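Local coordinates for protein Bd0816 (Bdellovibrio bacteriovorus HD100, PDB 5CER) that probably acts as a serine-type D-Ala-D-Ala carboxypeptidase of the peptidase S13 family, at residues Gln133-Ala136 / Val137-Asn140. The protein carries 2 engineered substitutions. Sequence-based numbering, arbitrary orientation.
Sequences QAEA and VIKN
Two successive turns of the alpha-helix 130-145 meet here, Gln133-Ala136 and Val137-Asn140, joined by the i to i+4 ladder in which each carbonyl of the first turn accepts from the backbone N-H four residues on. Val137 N to Gln133 O and Ile138 N to Ala134 O open the ladder; the latter is the straighter, 2.8 Å with an N-H...O angle of 178°. Lys139 N to Glu135 O follows at 2.9 Å. The last carbonyl is gripped twice: Ala136 O takes the main-chain Asn140 N at 3.1 Å and the side-chain Asn140 ND2 at 2.8 Å, from opposite faces of its plane. A chi1 of -76° sets CG of Asn140 beside its own backbone N, folding the amide back along the helix; the acceptor lies in the amide plane, although the donor stands above the carbonyl plane. OD1 of the same amide accepts from Trp112 N, so both ends of the amide are engaged, which should hold its rotation.

The helix packs against the two strands at one end of the mixed sheet, 98-104 and 175-181. Val137 and Ile138 touch Phe104 of strand 98-104, while Ala134 touches Phe181 and Ile138 touches Ile179, both on the outermost strand 175-181. At the start of the ladder, Gln133 extends its chain and gives NE2 to Glu106 O, tying the helix to the segment after strand 98-104. Nonpolar branches also lean on the bonded carbonyls: Val137 CG2, set beside its backbone N, comes within 3.3 Å of Gln133 O, and Ile138 CG1 lies 3.3 Å from Ala134 O.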
loop_
_atom_site.group_PDB
_atom_site.type_symbol
_atom_site.label_atom_id
_atom_site.label_comp_id
_atom_site.label_asym_id
_atom_site.label_seq_id
_atom_site.Cartn_x
_atom_site.Cartn_y
_atom_site.Cartn_z
ATOM N N GLN A 133 20.149 -17.861 0.373
ATOM C CA GLN A 133 19.152 -17.612 -0.642
ATOM C C GLN A 133 18.634 -18.917 -1.251
ATOM O O GLN A 133 17.423 -19.132 -1.371
ATOM C CB GLN A 133 19.728 -16.718 -1.751
ATOM C CG GLN A 133 18.676 -16.265 -2.771
ATOM C CD GLN A 133 19.263 -15.516 -3.945
ATOM O OE1 GLN A 133 19.746 -14.420 -3.778
ATOM N NE2 GLN A 133 19.272 -16.126 -5.113
ATOM N N ALA A 134 19.574 -19.769 -1.646
ATOM C CA ALA A 134 19.246 -21.091 -2.190
ATOM C C ALA A 134 18.338 -21.878 -1.248
ATOM O O ALA A 134 17.300 -22.401 -1.665
ATOM C CB ALA A 134 20.514 -21.866 -2.494
ATOM N N GLU A 135 18.698 -21.932 0.037
ATOM C CA GLU A 135 17.916 -22.736 1.014
ATOM C C GLU A 135 16.496 -22.188 1.141
ATOM O O GLU A 135 15.557 -22.979 1.323
ATOM C CB GLU A 135 18.555 -22.800 2.449
ATOM C CG GLU A 135 20.006 -23.397 2.571
ATOM C CD GLU A 135 20.115 -24.787 1.942
ATOM O OE1 GLU A 135 19.640 -25.760 2.569
ATOM O OE2 GLU A 135 20.705 -24.948 0.840
ATOM N N ALA A 136 16.344 -20.860 1.081
ATOM C CA ALA A 136 15.004 -20.259 1.171
ATOM C C ALA A 136 14.203 -20.516 -0.102
ATOM O O ALA A 136 13.008 -20.771 -0.020
ATOM C CB ALA A 136 15.095 -18.783 1.494
ATOM N N VAL A 137 14.858 -20.510 -1.261
ATOM C CA VAL A 137 14.181 -20.824 -2.514
ATOM C C VAL A 137 13.745 -22.306 -2.534
ATOM O O VAL A 137 12.605 -22.640 -2.896
ATOM C CB VAL A 137 15.081 -20.516 -3.725
ATOM C CG1 VAL A 137 14.466 -21.060 -5.008
ATOM C CG2 VAL A 137 15.306 -19.032 -3.853
ATOM N N ILE A 138 14.643 -23.187 -2.091
ATOM C CA ILE A 138 14.284 -24.578 -1.846
ATOM C C ILE A 138 13.046 -24.684 -0.973
ATOM O O ILE A 138 12.099 -25.368 -1.362
ATOM C CB ILE A 138 15.470 -25.378 -1.252
ATOM C CG1 ILE A 138 16.469 -25.494 -2.413
ATOM C CG2 ILE A 138 15.016 -26.747 -0.700
ATOM C CD1 ILE A 138 17.795 -26.146 -2.273
ATOM N N LYS A 139 13.070 -24.058 0.208
ATOM C CA LYS A 139 11.911 -24.095 1.111
ATOM C C LYS A 139 10.562 -23.776 0.419
ATOM O O LYS A 139 9.602 -24.512 0.604
ATOM C CB LYS A 139 12.059 -23.154 2.303
ATOM C CG LYS A 139 12.928 -23.712 3.398
ATOM C CD LYS A 139 13.811 -25.045 3.182
ATOM C CE LYS A 139 13.397 -26.271 3.998
ATOM N NZ LYS A 139 12.610 -27.280 3.228
ATOM N N ASN A 140 10.527 -22.681 -0.342
ATOM C CA ASN A 140 9.350 -22.273 -1.121
ATOM C C ASN A 140 8.936 -23.232 -2.206
ATOM O O ASN A 140 7.749 -23.577 -2.297
ATOM C CB ASN A 140 9.576 -20.913 -1.786
ATOM C CG ASN A 140 9.463 -19.780 -0.815
ATOM O OD1 ASN A 140 8.383 -19.233 -0.604
ATOM N ND2 ASN A 140 10.562 -19.449 -0.170
#